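Local coordinates for protein vaginolysin (Gardnerella vaginalis, PDB 5IMY) that probably binds cholesterol in host cell membranes and lyses the cells by assembling into pores, as the other cholesterol-dependent cytolysins do, at residues D54-N57 against F62-V65; F199-V202 against E206-T209; K443-T448 against E453-V458. All blocks are in the same frame, centred on the assembly; numbering follows the deposited sequence.

Overall arrangement
The three contacts follow one another along the chain and none touches another. Contact 1 is a strand pair in a sheet that continues into the C-terminal beta sandwich through the long strand 363-389. Contact 2 lies near it, with centres about 14 Å apart and nearest atoms about 6 Å apart, but joins the short helix 199-203 to strand 208-223 of a different sheet. Contact 3 is remote from both: its centre is about 42 Å from that of contact 1 and about 53 Å from that of contact 2. It closes the base of a loop in the beta sandwich that, by family resemblance, probably meets the membrane, whereas contact 2 lies at the end of a helical cluster that probably refolds during pore formation.

Contact 1 (D54-N57 against F62-V65); sequences DSFN and FVVV
A chi1 of 46° wedges CG of Phe56 between its own backbone N and carbonyl carbon and lays the ring over Val63, whereas Phe62, with CG opposite its N (chi1 179°), sends its ring along the other face of the sheet toward Ser55 and Asn57. The evidence for the first placement is a CH-pi contact: Val63 CB lies 3.9 Å from the Phe56 ring centroid and 28° off the ring normal, thus over the face. Val63 CG1 adds to it, 3.4 Å from Phe56 CZ. The two segments are antiparallel arms of the beta hairpin formed by strands 51-57 and 62-76. Strand 62-76 also pairs with strand 363-389, through backbone bonds of Phe62 with Tyr377 and Val64 with Ser375, so the hairpin extends that mixed sheet. Within the hairpin, Asp54 N to Val65 O at 3.0 Å and Phe56 N to Val63 O at 3.1 Å each have a return bond. Between them Ser55 and Val64 form a non-hydrogen-bonded pair, CA to CA 4.5 Å. At the edge of the Phe62 ring, near its plane, Asn57 OD1 comes to 3.0 Å from CD1, while Ser55 CB approaches CE1 obliquely at 3.7 Å. The Phe62 ring also meets that of Tyr377, and Val63 and Val65 both pack on Val374. Ser55 OG is hydrogen-bonded to the backbone N of Phe51 of the second subunit.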
loop_
_atom_site.group_PDB
_atom_site.type_symbol
_atom_site.label_atom_id
_atom_site.label_comp_id
_atom_site.label_asym_id
_atom_site.label_seq_id
_atom_site.Cartn_x
_atom_site.Cartn_y
_atom_site.Cartn_z
ATOM N N ASP A 54 10.878 -7.293 0.727
ATOM C CA ASP A 54 11.272 -8.524 1.391
ATOM C C ASP A 54 10.926 -8.391 2.867
ATOM O O ASP A 54 10.542 -7.319 3.339
ATOM C CB ASP A 54 12.764 -8.822 1.192
ATOM C CG ASP A 54 13.024 -10.261 0.780
ATOM O OD1 ASP A 54 12.149 -11.122 1.012
ATOM O OD2 ASP A 54 14.108 -10.531 0.224
ATOM N N SER A 55 11.065 -9.495 3.598
ATOM C CA SER A 55 10.630 -9.525 4.986
ATOM C C SER A 55 11.437 -10.550 5.768
ATOM O O SER A 55 12.047 -11.460 5.201
ATOM C CB SER A 55 9.135 -9.847 5.089
ATOM O OG SER A 55 8.842 -11.095 4.483
ATOM N N PHE A 56 11.434 -10.376 7.089
ATOM C CA PHE A 56 11.998 -11.343 8.021
ATOM C C PHE A 56 11.236 -11.223 9.336
ATOM O O PHE A 56 10.370 -10.356 9.494
ATOM C CB PHE A 56 13.505 -11.131 8.201
ATOM C CG PHE A 56 13.897 -9.698 8.404
ATOM C CD1 PHE A 56 13.992 -9.166 9.678
ATOM C CD2 PHE A 56 14.176 -8.884 7.319
ATOM C CE1 PHE A 56 14.358 -7.847 9.868
ATOM C CE2 PHE A 56 14.539 -7.564 7.501
ATOM C CZ PHE A 56 14.630 -7.044 8.777
ATOM N N ASN A 57 11.563 -12.103 10.293
ATOM C CA ASN A 57 10.765 -12.276 11.511
ATOM C C ASN A 57 11.677 -12.328 12.741
ATOM O O ASN A 57 11.829 -13.377 13.368
ATOM C CB ASN A 57 9.911 -13.545 11.417
ATOM C CG ASN A 57 8.527 -13.282 10.869
ATOM O OD1 ASN A 57 7.862 -12.326 11.262
ATOM N ND2 ASN A 57 8.077 -14.142 9.963
ATOM N N PHE A 62 7.494 -8.490 12.892
ATOM C CA PHE A 62 7.494 -8.812 11.468
ATOM C C PHE A 62 7.939 -7.575 10.699
ATOM O O PHE A 62 7.196 -6.593 10.611
ATOM C CB PHE A 62 6.112 -9.276 11.017
ATOM C CG PHE A 62 6.033 -9.609 9.553
ATOM C CD1 PHE A 62 6.784 -10.643 9.024
ATOM C CD2 PHE A 62 5.200 -8.895 8.710
ATOM C CE1 PHE A 62 6.714 -10.954 7.684
ATOM C CE2 PHE A 62 5.123 -9.203 7.366
ATOM C CZ PHE A 62 5.882 -10.235 6.852
ATOM N N VAL A 63 9.141 -7.627 10.131
ATOM C CA VAL A 63 9.773 -6.470 9.503
ATOM C C VAL A 63 9.639 -6.590 7.991
ATOM O O VAL A 63 9.965 -7.632 7.410
ATOM C CB VAL A 63 11.252 -6.362 9.910
ATOM C CG1 VAL A 63 11.884 -5.098 9.331
ATOM C CG2 VAL A 63 11.393 -6.389 11.427
ATOM N N VAL A 64 9.167 -5.519 7.354
ATOM C CA VAL A 64 9.131 -5.401 5.900
ATOM C C VAL A 64 10.086 -4.289 5.493
ATOM O O VAL A 64 10.072 -3.204 6.087
ATOM C CB VAL A 64 7.709 -5.112 5.385
ATOM C CG1 VAL A 64 7.736 -4.690 3.909
ATOM C CG2 VAL A 64 6.817 -6.328 5.565
ATOM N N VAL A 65 10.909 -4.558 4.485
ATOM C CA VAL A 65 11.736 -3.544 3.841
ATOM C C VAL A 65 11.288 -3.447 2.391
ATOM O O VAL A 65 11.100 -4.474 1.727
ATOM C CB VAL A 65 13.237 -3.873 3.937
ATOM C CG1 VAL A 65 13.656 -4.027 5.392
ATOM C CG2 VAL A 65 13.577 -5.136 3.148
#

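Contact 2 (F199-V202 against E206-T209); sequences FDAV and EKQT
Glu206 meets Ala201 chiefly through CB, which is 3.3 Å from Ala201 O. Its CG is only marginally in contact with the same oxygen, at 4.1 Å, and CD meets nothing of Ala201. The carboxylate then turns OE1 back to 4.0 Å from Ala201 CB, a second marginal contact, with OE2 farther off. This course follows from a chi1 of -68°, which turns CG opposite the carbonyl carbon and beside the backbone N. The carbonyl that the side chain skirts is already engaged by backbone: Ala201 O accepts Lys207 N at 3.1 Å with an N-H...O angle of 147°, and Glu206 N more weakly at 2.9 Å. The Lys207 N-H comes from above the carbonyl plane, 57° out of it. These bonds turn the chain from helix 199-203 into strand 208-223, in the part of the cytolysin fold where, as in relatives, short helices between core strands probably convert into a transmembrane beta hairpin. On the helix side of the turn, Val202 packs by its CA and both methyls on residues 207-209. Its CA makes a CA-H...O contact with Lys207 O at 3.4 Å, and CG1 lies 3.9 Å from that oxygen. The other branch, CG2, reaches Thr209 OG1 at 3.8 Å, the two side chains crossing at about a right angle. Thr209 itself packs against Lys268 and Asp270 of strand 263-271, and Gln208 NE2 is hydrogen-bonded to the carbonyls of Ser273 and Ser275.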
loop_
_atom_site.group_PDB
_atom_site.type_symbol
_atom_site.label_atom_id
_atom_site.label_comp_id
_atom_site.label_asym_id
_atom_site.label_seq_id
_atom_site.Cartn_x
_atom_site.Cartn_y
_atom_site.Cartn_z
ATOM N N PHE A 199 25.414 2.666 4.671
ATOM C CA PHE A 199 24.293 2.589 3.738
ATOM C C PHE A 199 23.726 1.175 3.671
ATOM O O PHE A 199 22.502 0.994 3.646
ATOM C CB PHE A 199 24.730 3.051 2.349
ATOM C CG PHE A 199 25.109 4.505 2.283
ATOM C CD1 PHE A 199 24.134 5.485 2.208
ATOM C CD2 PHE A 199 26.440 4.887 2.285
ATOM C CE1 PHE A 199 24.479 6.821 2.144
ATOM C CE2 PHE A 199 26.791 6.221 2.219
ATOM C CZ PHE A 199 25.809 7.191 2.148
ATOM N N ASP A 200 24.595 0.161 3.632
ATOM C CA ASP A 200 24.116 -1.217 3.573
ATOM C C ASP A 200 23.172 -1.518 4.730
ATOM O O ASP A 200 22.204 -2.270 4.574
ATOM C CB ASP A 200 25.296 -2.188 3.586
ATOM C CG ASP A 200 26.321 -1.882 2.513
ATOM O OD1 ASP A 200 26.096 -2.267 1.346
ATOM O OD2 ASP A 200 27.354 -1.261 2.841
ATOM N N ALA A 201 23.441 -0.937 5.902
ATOM C CA ALA A 201 22.582 -1.164 7.057
ATOM C C ALA A 201 21.206 -0.540 6.867
ATOM O O ALA A 201 20.206 -1.094 7.339
ATOM C CB ALA A 201 23.244 -0.608 8.316
ATOM N N VAL A 202 21.131 0.603 6.183
ATOM C CA VAL A 202 19.843 1.256 5.967
ATOM C C VAL A 202 18.979 0.428 5.025
ATOM O O VAL A 202 17.795 0.186 5.289
ATOM C CB VAL A 202 20.048 2.683 5.425
ATOM C CG1 VAL A 202 18.704 3.368 5.201
ATOM C CG2 VAL A 202 20.909 3.496 6.375
ATOM N N GLU A 206 18.297 -2.626 8.823
ATOM C CA GLU A 206 18.952 -2.687 10.125
ATOM C C GLU A 206 18.898 -1.338 10.830
ATOM O O GLU A 206 18.773 -1.278 12.059
ATOM C CB GLU A 206 20.402 -3.145 9.966
ATOM C CG GLU A 206 20.559 -4.586 9.508
ATOM C CD GLU A 206 22.004 -5.045 9.521
ATOM O OE1 GLU A 206 22.884 -4.233 9.877
ATOM O OE2 GLU A 206 22.261 -6.219 9.177
ATOM N N LYS A 207 18.991 -0.247 10.072
ATOM C CA LYS A 207 19.020 1.090 10.643
ATOM C C LYS A 207 18.118 2.023 9.849
ATOM O O LYS A 207 17.797 1.779 8.684
ATOM C CB LYS A 207 20.439 1.677 10.655
ATOM C CG LYS A 207 21.340 1.153 11.754
ATOM C CD LYS A 207 22.571 2.036 11.894
ATOM C CE LYS A 207 23.652 1.371 12.726
ATOM N NZ LYS A 207 24.693 2.344 13.157
ATOM N N GLN A 208 17.704 3.094 10.518
ATOM C CA GLN A 208 17.188 4.293 9.877
ATOM C C GLN A 208 18.125 5.435 10.233
ATOM O O GLN A 208 18.535 5.565 11.389
ATOM C CB GLN A 208 15.761 4.617 10.331
ATOM C CG GLN A 208 14.687 3.748 9.695
ATOM C CD GLN A 208 13.290 4.138 10.139
ATOM O OE1 GLN A 208 12.593 4.880 9.450
ATOM N NE2 GLN A 208 12.875 3.637 11.297
ATOM N N THR A 209 18.479 6.251 9.243
ATOM C CA THR A 209 19.481 7.289 9.444
ATOM C C THR A 209 19.009 8.598 8.830
ATOM O O THR A 209 18.417 8.610 7.748
ATOM C CB THR A 209 20.831 6.889 8.833
ATOM O OG1 THR A 209 21.287 5.670 9.431
ATOM C CG2 THR A 209 21.875 7.982 9.065
#

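Contact 3 (K443-T448 against E453-V458); sequences KLVEKT and EPWRTV
Glu446 and Arg456 pair as the first and last residues of the tryptophan-rich undecapeptide loop, the signature of cholesterol-dependent cytolysins, in the C-terminal beta sandwich. In relatives this loop, at the tip of the sandwich, takes part in membrane binding, and it probably does so here. The two backbones form a single antiparallel hydrogen-bonded bridge: Glu446 N donates to Arg456 O at 2.7 Å, and Arg456 N returns to Glu446 O at 2.9 Å, nearly straight at 170°. Next to this bridge Trp455 lays its indole along the first segment. Lys447 CA stands 3.6 Å above the plane on one face, displaced toward the rim, and Lys447 CB lies near NE1 and CE2. The Val445 and Trp455 side chains cross at about a right angle, and Val445 CG2 comes obliquely to 3.5 Å from Trp455 CD1. At the strand end of the loop Leu444 CD2 packs 4.1 Å from Val458 CB.

The side chains of Glu446 and Arg456 run side by side in the same direction. Glu446 OE2 and Arg456 NE are 4.0 Å apart, but no N-H points at the oxygen, and any attraction is probably a general one between opposite charges. With chi1 at 62°, Glu446 has CG between its N and carbonyl carbon, close to Arg456 O and to Val458 CG2.

Further out, Arg456 NH1 is hydrogen-bonded to Leu479 O, Glu446 OE1 weakly to Thr478 OG1, and Arg393 makes a cation-pi contact with Trp455. A water accepts a hydrogen bond from Lys443 NZ at 2.9 Å and meets Thr457 OG1 weakly at 3.5 Å.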
loop_
_atom_site.group_PDB
_atom_site.type_symbol
_atom_site.label_atom_id
_atom_site.label_comp_id
_atom_site.label_asym_id
_atom_site.label_seq_id
_atom_site.Cartn_x
_atom_site.Cartn_y
_atom_site.Cartn_z
ATOM N N LYS A 443 -16.471 -10.155 23.629
ATOM C CA LYS A 443 -17.708 -10.263 24.396
ATOM C C LYS A 443 -17.792 -11.671 24.974
ATOM O O LYS A 443 -17.390 -12.636 24.316
ATOM C CB LYS A 443 -18.934 -9.964 23.516
ATOM C CG LYS A 443 -20.212 -9.660 24.287
ATOM C CD LYS A 443 -21.326 -9.182 23.360
ATOM C CE LYS A 443 -22.242 -10.321 22.936
ATOM N NZ LYS A 443 -23.106 -9.952 21.776
ATOM N N LEU A 444 -18.313 -11.790 26.200
ATOM C CA LEU A 444 -18.276 -13.053 26.935
ATOM C C LEU A 444 -19.651 -13.696 27.091
ATOM O O LEU A 444 -19.858 -14.803 26.597
ATOM C CB LEU A 444 -17.627 -12.833 28.312
ATOM C CG LEU A 444 -17.573 -14.025 29.271
ATOM C CD1 LEU A 444 -17.117 -15.281 28.572
ATOM C CD2 LEU A 444 -16.648 -13.730 30.436
ATOM N N VAL A 445 -20.584 -13.045 27.786
ATOM C CA VAL A 445 -21.934 -13.559 28.045
ATOM C C VAL A 445 -21.906 -14.933 28.715
ATOM O O VAL A 445 -21.024 -15.757 28.449
ATOM C CB VAL A 445 -22.793 -13.586 26.756
ATOM C CG1 VAL A 445 -22.581 -12.319 25.931
ATOM C CG2 VAL A 445 -22.577 -14.846 25.893
ATOM N N GLU A 446 -22.884 -15.189 29.588
ATOM C CA GLU A 446 -22.960 -16.425 30.357
ATOM C C GLU A 446 -24.391 -16.945 30.360
ATOM O O GLU A 446 -25.348 -16.167 30.318
ATOM C CB GLU A 446 -22.495 -16.219 31.806
ATOM C CG GLU A 446 -23.342 -15.219 32.596
ATOM C CD GLU A 446 -23.665 -15.695 34.000
ATOM O OE1 GLU A 446 -23.738 -16.924 34.219
ATOM O OE2 GLU A 446 -23.849 -14.836 34.887
ATOM N N LYS A 447 -24.531 -18.269 30.419
ATOM C CA LYS A 447 -25.853 -18.888 30.441
ATOM C C LYS A 447 -26.490 -18.691 31.811
ATOM O O LYS A 447 -25.978 -19.189 32.820
ATOM C CB LYS A 447 -25.756 -20.375 30.105
ATOM C CG LYS A 447 -27.116 -21.077 30.015
ATOM C CD LYS A 447 -26.997 -22.598 30.084
ATOM C CE LYS A 447 -26.543 -23.082 31.460
ATOM N NZ LYS A 447 -27.661 -23.623 32.284
ATOM N N THR A 448 -27.615 -17.974 31.842
ATOM C CA THR A 448 -28.304 -17.648 33.081
ATOM C C THR A 448 -29.661 -18.322 33.219
ATOM O O THR A 448 -30.139 -18.481 34.346
ATOM C CB THR A 448 -28.478 -16.122 33.193
ATOM O OG1 THR A 448 -27.211 -15.519 33.479
ATOM C CG2 THR A 448 -29.478 -15.730 34.287
ATOM N N GLU A 453 -33.788 -18.397 26.208
ATOM C CA GLU A 453 -33.617 -17.193 27.008
ATOM C C GLU A 453 -32.272 -16.544 26.680
ATOM O O GLU A 453 -31.282 -17.248 26.468
ATOM C CB GLU A 453 -33.680 -17.519 28.501
ATOM C CG GLU A 453 -34.976 -17.109 29.180
ATOM C CD GLU A 453 -34.959 -17.368 30.675
ATOM O OE1 GLU A 453 -34.518 -18.462 31.087
ATOM O OE2 GLU A 453 -35.378 -16.472 31.438
ATOM N N PRO A 454 -32.202 -15.215 26.633
ATOM C CA PRO A 454 -30.940 -14.567 26.252
ATOM C C PRO A 454 -29.857 -14.751 27.305
ATOM O O PRO A 454 -30.114 -14.696 28.510
ATOM C CB PRO A 454 -31.330 -13.091 26.101
ATOM C CG PRO A 454 -32.552 -12.929 26.932
ATOM C CD PRO A 454 -33.280 -14.236 26.859
ATOM N N TRP A 455 -28.635 -14.977 26.827
ATOM C CA TRP A 455 -27.465 -15.011 27.691
ATOM C C TRP A 455 -27.280 -13.665 28.392
ATOM O O TRP A 455 -27.724 -12.618 27.915
ATOM C CB TRP A 455 -26.216 -15.343 26.874
ATOM C CG TRP A 455 -25.807 -16.792 26.868
ATOM C CD1 TRP A 455 -24.613 -17.302 27.284
ATOM C CD2 TRP A 455 -26.581 -17.910 26.416
ATOM N NE1 TRP A 455 -24.592 -18.663 27.123
ATOM C CE2 TRP A 455 -25.789 -19.064 26.592
ATOM C CE3 TRP A 455 -27.866 -18.051 25.882
ATOM C CZ2 TRP A 455 -26.238 -20.338 26.256
ATOM C CZ3 TRP A 455 -28.310 -19.320 25.547
ATOM C CH2 TRP A 455 -27.499 -20.445 25.736
ATOM N N ARG A 456 -26.599 -13.703 29.536
ATOM C CA ARG A 456 -26.326 -12.510 30.333
ATOM C C ARG A 456 -24.916 -12.021 30.031
ATOM O O ARG A 456 -23.948 -12.771 30.196
ATOM C CB ARG A 456 -26.483 -12.805 31.823
ATOM C CG ARG A 456 -25.867 -11.755 32.732
ATOM C CD ARG A 456 -26.244 -12.002 34.178
ATOM N NE ARG A 456 -25.497 -11.147 35.096
ATOM C CZ ARG A 456 -25.732 -11.068 36.402
ATOM N NH1 ARG A 456 -26.701 -11.790 36.951
ATOM N NH2 ARG A 456 -25.001 -10.264 37.159
ATOM N N THR A 457 -24.800 -10.762 29.616
ATOM C CA THR A 457 -23.536 -10.233 29.116
ATOM C C THR A 457 -22.599 -9.908 30.272
ATOM O O THR A 457 -22.908 -9.061 31.116
ATOM C CB THR A 457 -23.775 -8.987 28.264
ATOM O OG1 THR A 457 -24.583 -9.328 27.132
ATOM C CG2 THR A 457 -22.447 -8.405 27.777
ATOM N N VAL A 458 -21.453 -10.581 30.298
ATOM C CA VAL A 458 -20.310 -10.194 31.115
ATOM C C VAL A 458 -19.267 -9.610 30.174
ATOM O O VAL A 458 -19.006 -10.177 29.108
ATOM C CB VAL A 458 -19.735 -11.391 31.895
ATOM C CG1 VAL A 458 -18.790 -10.913 32.992
ATOM C CG2 VAL A 458 -20.850 -12.256 32.475
HETATM O O HOH W 1 -24.654 -8.541 23.744
#